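Local coordinates for protein meso-diaminopimelate dehydrogenase (Clostridium tetani, PDB 3WGY) that catalyses the NADP-dependent, reversible oxidative deamination of meso-2,6-diaminopimelate, and is held here as a sixfold-substituted variant with the branched 2-oxo acid 4-methyl-2-oxovalerate bound, at residues B[146-152]-B[248-253]; B[127-131]-B[268-272]; B[183-188]-B[252-258]; B[87-93]-B[115-121]. The protein carries 6 engineered substitutions. All blocks are in the same frame, centred on the assembly; numbering follows the deposited sequence.

Interaction 1: residues B[146-152]-B[248-253]; sequences TFWGKGV and SNGGFV. Engineered in segment 248-253: Ser-248 (natural residue Pro), Asn-249 (natural residue His).
Segments 146-152 and 248-253 run antiparallel, joined as a beta ladder where Phe-147 and Phe-252 form a hydrogen-bonded pair and Thr-146 and Val-253 the non-hydrogen-bonded pair beside it. Phe-147 N gives to Phe-252 O at 2.7 Å, and Phe-252 N returns a bond of the same length to Phe-147 O. On one face of the sheet the two phenylalanines are neighbours: CB of Phe-147 rests against CD1 of Phe-252 at 4.1 Å, while the Phe-147 ring leads off toward Ala-179 and Leu-180 of helix 177-184. On the other face Thr-146 and Val-253 stand next to each other, their CG2 methyls 4.1 Å apart. Thr-146 CG2 is anti to the backbone N (chi1 of OG1 -56°), which sends OG1 toward Arg-132 and lets the methyl lie over one face of the Trp-148 indole. Beyond Phe-147 the paired bonds stop; Trp-148, bonded through NE1 to Asp-124, and Lys-150 turn away, and Gly-149 and Gly-151 bring their backbones close against residues 249-251. CA of the engineered Asn-249 approaches Lys-150 O at 3.2 Å in a nearly straight CA-H...O contact. A water accepts from Val-152 N and donates to Ser-248 O, the latter residue also engineered. Paired bonds thus fix the Phe-147 end, whereas toward the bound oxo acid close backbone packing, Asn-249 and a bridging water join the segments, and the buried Gly-250 N has no partner in the model.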
loop_
_atom_site.group_PDB
_atom_site.type_symbol
_atom_site.label_atom_id
_atom_site.label_comp_id
_atom_site.label_asym_id
_atom_site.label_seq_id
_atom_site.Cartn_x
_atom_site.Cartn_y
_atom_site.Cartn_z
ATOM N N THR B 146 8.387 -11.390 -2.545
ATOM C CA THR B 146 7.948 -10.702 -3.747
ATOM C C THR B 146 7.940 -11.704 -4.899
ATOM O O THR B 146 8.904 -12.448 -5.099
ATOM C CB THR B 146 8.867 -9.522 -4.138
ATOM O OG1 THR B 146 8.971 -8.602 -3.047
ATOM C CG2 THR B 146 8.284 -8.781 -5.327
ATOM N N PHE B 147 6.838 -11.734 -5.636
ATOM C CA PHE B 147 6.694 -12.624 -6.790
ATOM C C PHE B 147 6.378 -11.739 -7.989
ATOM O O PHE B 147 5.669 -10.743 -7.856
ATOM C CB PHE B 147 5.540 -13.608 -6.589
ATOM C CG PHE B 147 5.746 -14.594 -5.470
ATOM C CD1 PHE B 147 5.726 -14.184 -4.149
ATOM C CD2 PHE B 147 5.907 -15.950 -5.745
ATOM C CE1 PHE B 147 5.857 -15.108 -3.109
ATOM C CE2 PHE B 147 6.038 -16.882 -4.712
ATOM C CZ PHE B 147 6.011 -16.457 -3.392
ATOM N N TRP B 148 6.849 -12.025 -9.123
ATOM C CA TRP B 148 6.545 -11.223 -10.292
ATOM C C TRP B 148 5.591 -12.025 -11.180
ATOM O O TRP B 148 5.987 -12.990 -11.834
ATOM C CB TRP B 148 7.847 -10.831 -10.993
ATOM C CG TRP B 148 8.659 -9.883 -10.126
ATOM C CD1 TRP B 148 8.517 -8.522 -10.039
ATOM C CD2 TRP B 148 9.651 -10.243 -9.150
ATOM N NE1 TRP B 148 9.355 -8.013 -9.066
ATOM C CE2 TRP B 148 10.063 -9.047 -8.508
ATOM C CE3 TRP B 148 10.229 -11.458 -8.752
ATOM C CZ2 TRP B 148 11.028 -9.033 -7.491
ATOM C CZ3 TRP B 148 11.191 -11.443 -7.736
ATOM C CH2 TRP B 148 11.579 -10.235 -7.118
ATOM N N GLY B 149 4.316 -11.623 -11.122
ATOM C CA GLY B 149 3.219 -12.251 -11.848
ATOM C C GLY B 149 3.539 -12.601 -13.271
ATOM O O GLY B 149 4.615 -12.248 -13.755
ATOM N N LYS B 150 2.619 -13.281 -13.955
ATOM C CA LYS B 150 2.883 -13.668 -15.339
ATOM C C LYS B 150 3.306 -12.476 -16.200
ATOM O O LYS B 150 2.559 -11.515 -16.374
ATOM C CB LYS B 150 1.664 -14.353 -15.962
ATOM C CG LYS B 150 1.900 -14.792 -17.399
ATOM C CD LYS B 150 0.743 -15.632 -17.920
ATOM C CE LYS B 150 0.958 -16.024 -19.374
ATOM N NZ LYS B 150 -0.080 -16.984 -19.851
ATOM N N GLY B 151 4.597 -12.479 -16.671
ATOM C CA GLY B 151 5.019 -11.502 -17.644
ATOM C C GLY B 151 6.212 -12.033 -18.402
ATOM O O GLY B 151 6.809 -13.040 -18.012
ATOM N N VAL B 152 6.564 -11.362 -19.488
ATOM C CA VAL B 152 7.665 -11.781 -20.316
ATOM C C VAL B 152 9.016 -11.293 -19.815
ATOM O O VAL B 152 9.124 -10.238 -19.187
ATOM C CB VAL B 152 7.469 -11.286 -21.757
ATOM C CG1 VAL B 152 8.564 -11.845 -22.634
ATOM C CG2 VAL B 152 6.090 -11.682 -22.276
ATOM N N SER B 248 1.186 -7.843 -20.866
ATOM C CA SER B 248 0.624 -7.949 -19.530
ATOM C C SER B 248 1.634 -8.373 -18.467
ATOM O O SER B 248 2.655 -8.983 -18.768
ATOM C CB SER B 248 -0.554 -8.915 -19.547
ATOM O OG SER B 248 -1.535 -8.471 -20.468
ATOM N N ASN B 249 1.337 -8.039 -17.215
ATOM C CA ASN B 249 2.228 -8.385 -16.117
ATOM C C ASN B 249 1.543 -8.197 -14.768
ATOM O O ASN B 249 0.370 -7.801 -14.676
ATOM C CB ASN B 249 3.495 -7.519 -16.169
ATOM C CG ASN B 249 4.766 -8.319 -15.876
ATOM O OD1 ASN B 249 4.788 -9.169 -14.990
ATOM N ND2 ASN B 249 5.830 -8.035 -16.617
ATOM N N GLY B 250 2.296 -8.480 -13.718
ATOM C CA GLY B 250 1.773 -8.355 -12.377
ATOM C C GLY B 250 2.789 -8.884 -11.391
ATOM O O GLY B 250 3.927 -9.199 -11.752
ATOM N N GLY B 251 2.376 -8.983 -10.139
ATOM C CA GLY B 251 3.271 -9.476 -9.120
ATOM C C GLY B 251 2.589 -9.425 -7.780
ATOM O O GLY B 251 1.452 -8.948 -7.674
ATOM N N PHE B 252 3.294 -9.917 -6.767
ATOM C CA PHE B 252 2.814 -9.965 -5.401
ATOM C C PHE B 252 3.916 -9.576 -4.418
ATOM O O PHE B 252 5.086 -9.913 -4.619
ATOM C CB PHE B 252 2.354 -11.382 -5.038
ATOM C CG PHE B 252 1.324 -11.946 -5.962
ATOM C CD1 PHE B 252 1.681 -12.435 -7.214
ATOM C CD2 PHE B 252 -0.013 -11.967 -5.595
ATOM C CE1 PHE B 252 0.713 -12.934 -8.088
ATOM C CE2 PHE B 252 -0.986 -12.462 -6.459
ATOM C CZ PHE B 252 -0.622 -12.946 -7.709
ATOM N N VAL B 253 3.534 -8.848 -3.372
ATOM C CA VAL B 253 4.450 -8.479 -2.304
ATOM C C VAL B 253 3.740 -8.908 -1.027
ATOM O O VAL B 253 2.735 -8.314 -0.632
ATOM C CB VAL B 253 4.739 -6.970 -2.253
ATOM C CG1 VAL B 253 5.649 -6.672 -1.070
ATOM C CG2 VAL B 253 5.407 -6.526 -3.547
HETATM O O HOH W 1 4.886 -9.139 -20.089
#

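Interaction 2: residues B[127-131]-B[268-272]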
loop_
_atom_site.group_PDB
_atom_site.type_symbol
_atom_site.label_atom_id
_atom_site.label_comp_id
_atom_site.label_asym_id
_atom_site.label_seq_id
_atom_site.Cartn_x
_atom_site.Cartn_y
_atom_site.Cartn_z
ATOM N N LEU B 127 5.798 0.994 -6.547
ATOM C CA LEU B 127 4.776 0.512 -5.625
ATOM C C LEU B 127 5.213 -0.728 -4.845
ATOM O O LEU B 127 4.950 -0.833 -3.649
ATOM C CB LEU B 127 3.474 0.239 -6.377
ATOM C CG LEU B 127 2.992 1.425 -7.218
ATOM C CD1 LEU B 127 1.633 1.101 -7.813
ATOM C CD2 LEU B 127 2.906 2.676 -6.355
ATOM N N PHE B 128 5.880 -1.668 -5.504
ATOM C CA PHE B 128 6.314 -2.859 -4.791
ATOM C C PHE B 128 7.311 -2.506 -3.699
ATOM O O PHE B 128 7.280 -3.081 -2.611
ATOM C CB PHE B 128 6.912 -3.880 -5.766
ATOM C CG PHE B 128 5.879 -4.698 -6.493
ATOM C CD1 PHE B 128 4.533 -4.359 -6.437
ATOM C CD2 PHE B 128 6.253 -5.798 -7.247
ATOM C CE1 PHE B 128 3.580 -5.109 -7.125
ATOM C CE2 PHE B 128 5.304 -6.556 -7.937
ATOM C CZ PHE B 128 3.971 -6.212 -7.878
ATOM N N SER B 129 8.182 -1.542 -3.991
ATOM C CA SER B 129 9.189 -1.085 -3.045
ATOM C C SER B 129 8.510 -0.542 -1.792
ATOM O O SER B 129 8.892 -0.875 -0.676
ATOM C CB SER B 129 10.041 0.028 -3.673
ATOM O OG SER B 129 10.460 -0.327 -4.978
ATOM N N LEU B 130 7.500 0.301 -1.991
ATOM C CA LEU B 130 6.775 0.897 -0.874
ATOM C C LEU B 130 6.151 -0.176 0.001
ATOM O O LEU B 130 6.168 -0.074 1.229
ATOM C CB LEU B 130 5.666 1.823 -1.382
ATOM C CG LEU B 130 6.080 3.182 -1.945
ATOM C CD1 LEU B 130 4.963 3.746 -2.821
ATOM C CD2 LEU B 130 6.421 4.131 -0.771
ATOM N N ASN B 131 5.592 -1.204 -0.633
ATOM C CA ASN B 131 4.953 -2.257 0.124
ATOM C C ASN B 131 5.908 -3.193 0.831
ATOM O O ASN B 131 5.549 -3.754 1.866
ATOM C CB ASN B 131 3.954 -3.023 -0.750
ATOM C CG ASN B 131 2.653 -2.252 -0.919
ATOM O OD1 ASN B 131 2.508 -1.433 -1.826
ATOM N ND2 ASN B 131 1.721 -2.483 -0.018
ATOM N N GLU B 268 -0.587 -8.234 2.153
ATOM C CA GLU B 268 -0.327 -8.525 0.757
ATOM C C GLU B 268 -0.708 -7.368 -0.148
ATOM O O GLU B 268 -1.707 -6.693 0.080
ATOM C CB GLU B 268 -1.098 -9.794 0.327
ATOM C CG GLU B 268 -1.016 -10.086 -1.166
ATOM C CD GLU B 268 -1.660 -11.409 -1.590
ATOM O OE1 GLU B 268 -1.820 -11.609 -2.811
ATOM O OE2 GLU B 268 -1.996 -12.246 -0.729
ATOM N N PHE B 269 0.123 -7.122 -1.153
ATOM C CA PHE B 269 -0.150 -6.100 -2.151
ATOM C C PHE B 269 0.117 -6.821 -3.462
ATOM O O PHE B 269 1.116 -7.534 -3.582
ATOM C CB PHE B 269 0.809 -4.912 -2.032
ATOM C CG PHE B 269 0.592 -3.850 -3.082
ATOM C CD1 PHE B 269 -0.430 -2.912 -2.948
ATOM C CD2 PHE B 269 1.392 -3.807 -4.215
ATOM C CE1 PHE B 269 -0.646 -1.940 -3.938
ATOM C CE2 PHE B 269 1.186 -2.847 -5.206
ATOM C CZ PHE B 269 0.163 -1.909 -5.065
ATOM N N ASN B 270 -0.769 -6.674 -4.434
ATOM C CA ASN B 270 -0.535 -7.328 -5.711
ATOM C C ASN B 270 -1.144 -6.524 -6.840
ATOM O O ASN B 270 -2.030 -5.699 -6.620
ATOM C CB ASN B 270 -1.065 -8.776 -5.703
ATOM C CG ASN B 270 -2.570 -8.853 -5.636
ATOM O OD1 ASN B 270 -3.265 -8.270 -6.461
ATOM N ND2 ASN B 270 -3.083 -9.590 -4.661
ATOM N N LEU B 271 -0.635 -6.752 -8.042
ATOM C CA LEU B 271 -1.093 -6.052 -9.226
ATOM C C LEU B 271 -1.426 -7.042 -10.341
ATOM O O LEU B 271 -0.734 -8.044 -10.523
ATOM C CB LEU B 271 0.004 -5.094 -9.725
ATOM C CG LEU B 271 0.480 -3.966 -8.801
ATOM C CD1 LEU B 271 1.791 -3.400 -9.330
ATOM C CD2 LEU B 271 -0.580 -2.869 -8.704
ATOM N N ASN B 272 -2.482 -6.746 -11.089
ATOM C CA ASN B 272 -2.893 -7.569 -12.221
ATOM C C ASN B 272 -3.038 -6.567 -13.360
ATOM O O ASN B 272 -4.060 -5.887 -13.474
ATOM C CB ASN B 272 -4.226 -8.252 -11.927
ATOM C CG ASN B 272 -4.645 -9.215 -13.028
ATOM O OD1 ASN B 272 -4.067 -9.231 -14.120
ATOM N ND2 ASN B 272 -5.661 -10.017 -12.748
#
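Asn-131 lays its side-chain amide over one face of the Phe-269 ring, the two planes only 18° apart, so that the flat groups are stacked. The amide carbon CG of Asn-131 lies 3.4 Å from CG of Phe-269, toward the ring's rim rather than its centre. Phe-269 reaches the helix because its CG is anti to the backbone N (chi1 178°), which extends the ring toward the helix. A second aromatic meets this ring at the edge: Phe-128 CE1 is 3.8 Å from Phe-269 CE2, each contact atom lying near the plane of the other ring, and the two side chains cross at about a right angle. Leu-127 adds its CB, 4.0 Å from Phe-269 CE2. Farther along the strand, Leu-271 comes alongside Phe-128 and presses CD1 on Phe-128 CE1 at 3.3 Å, a tight fit for two carbons. All five touching residues are buried; Phe-279 of helix 276-296 packs on both Leu-127 and Leu-271, and Trp-123 meets Phe-128 edge-to-face. Helix 127-131 runs nearly antiparallel to strand 268-272, with the axes 9.3 Å apart at their closest. The strand also pairs antiparallel with a strand of the second subunit, carrying the sheet across the interface. This is a helix packed on one face of a beta sheet, as in the alpha/beta C-terminal domain of this dehydrogenase family, here directly beside the dimer contact.

Interaction 3: residues B[183-188]-B[252-258]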
loop_
_atom_site.group_PDB
_atom_site.type_symbol
_atom_site.label_atom_id
_atom_site.label_comp_id
_atom_site.label_asym_id
_atom_site.label_seq_id
_atom_site.Cartn_x
_atom_site.Cartn_y
_atom_site.Cartn_z
ATOM N N ALA B 183 2.994 -18.744 1.292
ATOM C CA ALA B 183 3.366 -17.417 1.759
ATOM C C ALA B 183 2.149 -16.811 2.449
ATOM O O ALA B 183 2.233 -16.341 3.581
ATOM C CB ALA B 183 3.797 -16.542 0.587
ATOM N N ARG B 184 1.011 -16.843 1.758
ATOM C CA ARG B 184 -0.233 -16.290 2.285
ATOM C C ARG B 184 -0.699 -16.980 3.552
ATOM O O ARG B 184 -1.442 -16.396 4.343
ATOM C CB ARG B 184 -1.335 -16.373 1.233
ATOM C CG ARG B 184 -1.196 -15.369 0.130
ATOM C CD ARG B 184 -2.025 -15.791 -1.056
ATOM N NE ARG B 184 -2.057 -14.759 -2.079
ATOM C CZ ARG B 184 -2.410 -14.978 -3.335
ATOM N NH1 ARG B 184 -2.754 -16.199 -3.722
ATOM N NH2 ARG B 184 -2.436 -13.970 -4.198
ATOM N N SER B 185 -0.298 -18.233 3.740
ATOM C CA SER B 185 -0.682 -18.929 4.954
ATOM C C SER B 185 0.202 -18.276 6.008
ATOM O O SER B 185 1.104 -17.518 5.669
ATOM C CB SER B 185 -0.379 -20.428 4.851
ATOM O OG SER B 185 1.014 -20.667 4.866
ATOM N N GLY B 186 -0.035 -18.549 7.279
ATOM C CA GLY B 186 0.804 -17.917 8.284
ATOM C C GLY B 186 2.159 -18.570 8.515
ATOM O O GLY B 186 3.032 -17.983 9.164
ATOM N N GLU B 187 2.352 -19.774 7.981
ATOM C CA GLU B 187 3.603 -20.498 8.183
ATOM C C GLU B 187 4.818 -19.830 7.543
ATOM O O GLU B 187 4.863 -19.608 6.332
ATOM C CB GLU B 187 3.472 -21.938 7.680
ATOM C CG GLU B 187 3.558 -22.091 6.179
ATOM C CD GLU B 187 3.447 -23.536 5.737
ATOM O OE1 GLU B 187 2.330 -24.094 5.815
ATOM O OE2 GLU B 187 4.478 -24.113 5.319
ATOM N N GLN B 188 5.806 -19.512 8.371
ATOM C CA GLN B 188 7.020 -18.867 7.890
ATOM C C GLN B 188 7.924 -19.856 7.172
ATOM O O GLN B 188 7.953 -21.040 7.503
ATOM C CB GLN B 188 7.772 -18.217 9.058
ATOM C CG GLN B 188 7.545 -16.708 9.180
ATOM C CD GLN B 188 8.098 -16.119 10.479
ATOM O OE1 GLN B 188 7.608 -16.426 11.568
ATOM N NE2 GLN B 188 9.121 -15.272 10.362
ATOM N N PHE B 252 3.294 -9.917 -6.767
ATOM C CA PHE B 252 2.814 -9.965 -5.401
ATOM C C PHE B 252 3.916 -9.576 -4.418
ATOM O O PHE B 252 5.086 -9.913 -4.619
ATOM C CB PHE B 252 2.354 -11.382 -5.038
ATOM C CG PHE B 252 1.324 -11.946 -5.962
ATOM C CD1 PHE B 252 1.681 -12.435 -7.214
ATOM C CD2 PHE B 252 -0.013 -11.967 -5.595
ATOM C CE1 PHE B 252 0.713 -12.934 -8.088
ATOM C CE2 PHE B 252 -0.986 -12.462 -6.459
ATOM C CZ PHE B 252 -0.622 -12.946 -7.709
ATOM N N VAL B 253 3.534 -8.848 -3.372
ATOM C CA VAL B 253 4.450 -8.479 -2.304
ATOM C C VAL B 253 3.740 -8.908 -1.027
ATOM O O VAL B 253 2.735 -8.314 -0.632
ATOM C CB VAL B 253 4.739 -6.970 -2.253
ATOM C CG1 VAL B 253 5.649 -6.672 -1.070
ATOM C CG2 VAL B 253 5.407 -6.526 -3.547
ATOM N N ILE B 254 4.268 -9.941 -0.381
ATOM C CA ILE B 254 3.656 -10.477 0.821
ATOM C C ILE B 254 4.521 -10.444 2.078
ATOM O O ILE B 254 5.661 -10.902 2.065
ATOM C CB ILE B 254 3.232 -11.930 0.577
ATOM C CG1 ILE B 254 2.232 -11.987 -0.582
ATOM C CG2 ILE B 254 2.674 -12.529 1.846
ATOM C CD1 ILE B 254 1.950 -13.384 -1.064
ATOM N N ARG B 255 3.978 -9.909 3.165
ATOM C CA ARG B 255 4.728 -9.875 4.413
ATOM C C ARG B 255 4.038 -10.834 5.351
ATOM O O ARG B 255 2.870 -10.644 5.720
ATOM C CB ARG B 255 4.761 -8.471 5.030
ATOM C CG ARG B 255 5.571 -8.368 6.338
ATOM C CD ARG B 255 7.084 -8.532 6.113
ATOM N NE ARG B 255 7.853 -8.387 7.354
ATOM C CZ ARG B 255 9.169 -8.569 7.451
ATOM N NH1 ARG B 255 9.877 -8.905 6.379
ATOM N NH2 ARG B 255 9.780 -8.409 8.622
ATOM N N SER B 256 4.760 -11.888 5.701
ATOM C CA SER B 256 4.248 -12.889 6.607
ATOM C C SER B 256 4.976 -12.667 7.917
ATOM O O SER B 256 6.173 -12.934 8.026
ATOM C CB SER B 256 4.546 -14.298 6.089
ATOM O OG SER B 256 4.080 -15.266 7.015
ATOM N N GLY B 257 4.257 -12.160 8.903
ATOM C CA GLY B 257 4.873 -11.915 10.183
ATOM C C GLY B 257 4.126 -12.649 11.264
ATOM O O GLY B 257 3.051 -13.202 11.040
ATOM N N ASN B 258 4.709 -12.667 12.447
ATOM C CA ASN B 258 4.077 -13.324 13.568
ATOM C C ASN B 258 3.996 -12.306 14.687
ATOM O O ASN B 258 4.887 -11.476 14.840
ATOM C CB ASN B 258 4.904 -14.534 14.006
ATOM C CG ASN B 258 6.380 -14.219 14.116
ATOM O OD1 ASN B 258 7.068 -14.051 13.107
ATOM N ND2 ASN B 258 6.873 -14.128 15.343
HETATM O O HOH W 2 3.971 -17.337 5.546
#
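Apolar and cationic groups meet at one end of the contact. Ile-254 raises CD1 between two residues at the end of helix 177-184, 4.0 Å from Ala-183 CB and 3.9 Å from Arg-184 CG. Its CG1 is anti to the carbonyl carbon, and with CD1 extended beyond it the branch reaches up to the helix. The arginine chain runs extended from CG to NE, past the isoleucine, and brings NH2 to 3.1 Å from Phe-252 CE2. The guanidinium and ring planes stand 79° apart, close to perpendicular. That same NH2 is held by a salt bridge to Glu-268 on the next strand of the sheet, which fixes the far end of Arg-184 above strands 249-258 and 264-273 together.

In the fold, the last turn of helix 177-184 and the loop that leaves it lie over one face of the antiparallel sheet, on the side carrying Phe-252, Ile-254 and Ser-256. The opposite face bears Val-253 and Arg-255, which pack against helix 123-138, so strand 249-258 is sandwiched between two helices.

Polar contacts take over along the loop. A water between the segments lies within hydrogen-bonding distance of Ala-183 O, Glu-187 O and Ser-256 OG, the last at 2.5 Å, and how its protons are shared is open. Ser-256 OG stands anti to its own backbone N (chi1 178°), which lifts it from the strand toward this water. Gly-186 passes above it, with Gly-186 O 3.6 Å from Ser-256 OG. At the far end of the strand the amides of Gln-188 and Asn-258 come together, their planes 28° apart and their side chains crossing at about a right angle.

Interaction 4: residues B[87-93]-B[115-121]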
loop_
_atom_site.group_PDB
_atom_site.type_symbol
_atom_site.label_atom_id
_atom_site.label_comp_id
_atom_site.label_asym_id
_atom_site.label_seq_id
_atom_site.Cartn_x
_atom_site.Cartn_y
_atom_site.Cartn_z
ATOM N N PHE B 87 15.671 20.522 -15.731
ATOM C CA PHE B 87 14.281 20.371 -15.306
ATOM C C PHE B 87 14.175 19.486 -14.082
ATOM O O PHE B 87 15.133 18.820 -13.700
ATOM C CB PHE B 87 13.425 19.726 -16.407
ATOM C CG PHE B 87 13.537 20.392 -17.753
ATOM C CD1 PHE B 87 14.644 20.177 -18.562
ATOM C CD2 PHE B 87 12.524 21.227 -18.216
ATOM C CE1 PHE B 87 14.744 20.786 -19.817
ATOM C CE2 PHE B 87 12.615 21.837 -19.466
ATOM C CZ PHE B 87 13.728 21.614 -20.267
ATOM N N ASN B 88 13.003 19.498 -13.454
ATOM C CA ASN B 88 12.759 18.619 -12.319
ATOM C C ASN B 88 12.421 17.348 -13.080
ATOM O O ASN B 88 11.689 17.404 -14.062
ATOM C CB ASN B 88 11.549 19.083 -11.516
ATOM C CG ASN B 88 11.764 20.427 -10.866
ATOM O OD1 ASN B 88 12.755 20.640 -10.174
ATOM N ND2 ASN B 88 10.827 21.340 -11.075
ATOM N N THR B 89 12.941 16.207 -12.659
ATOM C CA THR B 89 12.663 14.997 -13.416
ATOM C C THR B 89 12.008 13.858 -12.662
ATOM O O THR B 89 12.029 13.810 -11.434
ATOM C CB THR B 89 13.941 14.447 -14.029
ATOM O OG1 THR B 89 14.832 14.051 -12.977
ATOM C CG2 THR B 89 14.606 15.506 -14.895
ATOM N N VAL B 90 11.427 12.947 -13.433
ATOM C CA VAL B 90 10.777 11.753 -12.921
ATOM C C VAL B 90 11.209 10.619 -13.843
ATOM O O VAL B 90 11.041 10.711 -15.060
ATOM C CB VAL B 90 9.230 11.873 -12.967
ATOM C CG1 VAL B 90 8.595 10.504 -12.740
ATOM C CG2 VAL B 90 8.745 12.849 -11.902
ATOM N N ASP B 91 11.785 9.563 -13.277
ATOM C CA ASP B 91 12.199 8.425 -14.091
ATOM C C ASP B 91 11.839 7.102 -13.424
ATOM O O ASP B 91 11.460 7.059 -12.248
ATOM C CB ASP B 91 13.705 8.466 -14.389
ATOM C CG ASP B 91 14.561 8.164 -13.172
ATOM O OD1 ASP B 91 14.297 7.153 -12.485
ATOM O OD2 ASP B 91 15.516 8.932 -12.910
ATOM N N SER B 92 11.969 6.017 -14.178
ATOM C CA SER B 92 11.640 4.694 -13.667
ATOM C C SER B 92 12.847 3.766 -13.706
ATOM O O SER B 92 12.704 2.560 -13.914
ATOM C CB SER B 92 10.507 4.102 -14.497
ATOM O OG SER B 92 10.858 4.130 -15.873
ATOM N N PHE B 93 14.033 4.341 -13.522
ATOM C CA PHE B 93 15.286 3.585 -13.521
ATOM C C PHE B 93 15.019 2.286 -12.763
ATOM O O PHE B 93 14.735 2.316 -11.569
ATOM C CB PHE B 93 16.362 4.430 -12.831
ATOM C CG PHE B 93 17.752 3.880 -12.954
ATOM C CD1 PHE B 93 18.220 2.919 -12.059
ATOM C CD2 PHE B 93 18.604 4.333 -13.956
ATOM C CE1 PHE B 93 19.519 2.421 -12.161
ATOM C CE2 PHE B 93 19.907 3.838 -14.065
ATOM C CZ PHE B 93 20.362 2.884 -13.166
ATOM N N ASN B 115 16.999 21.870 -8.650
ATOM C CA ASN B 115 15.829 21.118 -9.102
ATOM C C ASN B 115 15.652 19.865 -8.258
ATOM O O ASN B 115 16.495 19.542 -7.425
ATOM C CB ASN B 115 16.002 20.702 -10.562
ATOM C CG ASN B 115 15.999 21.880 -11.506
ATOM O OD1 ASN B 115 16.646 21.846 -12.557
ATOM N ND2 ASN B 115 15.260 22.924 -11.153
ATOM N N ILE B 116 14.555 19.153 -8.480
ATOM C CA ILE B 116 14.302 17.925 -7.742
ATOM C C ILE B 116 14.108 16.806 -8.748
ATOM O O ILE B 116 13.489 17.002 -9.787
ATOM C CB ILE B 116 13.051 18.046 -6.837
ATOM C CG1 ILE B 116 12.672 16.670 -6.275
ATOM C CG2 ILE B 116 11.894 18.641 -7.619
ATOM C CD1 ILE B 116 11.563 16.718 -5.248
ATOM N N SER B 117 14.656 15.635 -8.440
ATOM C CA SER B 117 14.546 14.489 -9.336
ATOM C C SER B 117 14.047 13.240 -8.630
ATOM O O SER B 117 14.620 12.812 -7.633
ATOM C CB SER B 117 15.899 14.171 -9.976
ATOM O OG SER B 117 16.300 15.201 -10.857
ATOM N N LEU B 118 12.977 12.661 -9.154
ATOM C CA LEU B 118 12.429 11.436 -8.588
ATOM C C LEU B 118 12.966 10.260 -9.400
ATOM O O LEU B 118 12.747 10.178 -10.604
ATOM C CB LEU B 118 10.899 11.448 -8.652
ATOM C CG LEU B 118 10.247 10.097 -8.348
ATOM C CD1 LEU B 118 10.658 9.644 -6.951
ATOM C CD2 LEU B 118 8.721 10.218 -8.462
ATOM N N ILE B 119 13.683 9.362 -8.743
ATOM C CA ILE B 119 14.227 8.203 -9.438
ATOM C C ILE B 119 13.544 6.906 -9.011
ATOM O O ILE B 119 12.974 6.815 -7.923
ATOM C CB ILE B 119 15.732 8.026 -9.168
ATOM C CG1 ILE B 119 15.940 7.499 -7.749
ATOM C CG2 ILE B 119 16.460 9.367 -9.329
ATOM C CD1 ILE B 119 17.304 6.905 -7.514
ATOM N N SER B 120 13.598 5.918 -9.898
ATOM C CA SER B 120 13.063 4.590 -9.652
ATOM C C SER B 120 11.603 4.440 -9.229
ATOM O O SER B 120 11.301 3.721 -8.269
ATOM C CB SER B 120 13.956 3.877 -8.632
ATOM O OG SER B 120 15.305 3.823 -9.078
ATOM N N THR B 121 10.692 5.103 -9.929
ATOM C CA THR B 121 9.279 4.948 -9.608
ATOM C C THR B 121 8.673 4.008 -10.662
ATOM O O THR B 121 9.317 3.700 -11.668
ATOM C CB THR B 121 8.536 6.311 -9.574
ATOM O OG1 THR B 121 7.209 6.114 -9.065
ATOM C CG2 THR B 121 8.465 6.926 -10.946
HETATM O O HOH W 3 14.560 11.316 -12.600
HETATM O O HOH W 4 10.081 1.291 -12.660
#
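Asp-91 OD1 takes two backbone N-H groups from opposite faces of its carboxylate plane, one from each segment. Ser-120 N arrives at 3.0 Å, nearly along the C-O axis, while Phe-93 N, two residues on in the aspartate's own segment, comes from above the plane and closes an Asx turn. The carboxylate is put there by its CG, which sits between the backbone N and the carbonyl carbon (chi1 71°). Its other oxygen, OD2, is hydrogen-bonded to His-102 NE2 and accepts from a water that also links Thr-89 OG1 and Leu-118 O. Before this junction the backbones pair in parallel register: Thr-89 N to Ile-116 O at 3.0 Å, Leu-118 N to Thr-89 O at 2.7 Å, and Asp-91 N to Leu-118 O. At the start, Asn-88 OD1 stands in for a main-chain carbonyl and accepts from Ile-116 N at 2.9 Å. Thr-89 and Ser-117 set their hydroxyls 2.8 Å apart on one face; on the other, Val-90 CG2 lies beside Leu-118 CB at 4.1 Å. Past the strands, Thr-121 N bonds a lone pair of Asp-91 O almost straight (176°), and Ser-120 OG donates to Phe-93 O. Strand 88-90, helix 99-113 and strand 116-118 form a beta-alpha-beta unit of the seven-stranded parallel sheet, consistent with the Rossmann-type dinucleotide-binding domain expected of this dehydrogenase.

How the interactions relate
Interaction 4 comes first along the chain, in the parallel sheet of the probable nucleotide-binding domain, with its centre about 20 Å from that of interaction 2, about 24 Å from interaction 1 and about 32 Å from interaction 3. The other three gather on one antiparallel sheet of strands 142-147, 249-258 and 264-273. Interactions 1 and 3 share Phe-252 and Val-253 and alternate along the chain; both are nested within the loop closed by interaction 2. Helix 123-138, used in interaction 2, follows strand 116-118 of interaction 4 directly. Backbone bonds and the Arg-184 to Glu-268 salt bridge tie interaction 2 to its neighbours, so the three contacts belong to one sheet, whose strand 264-273 pairs with the second subunit.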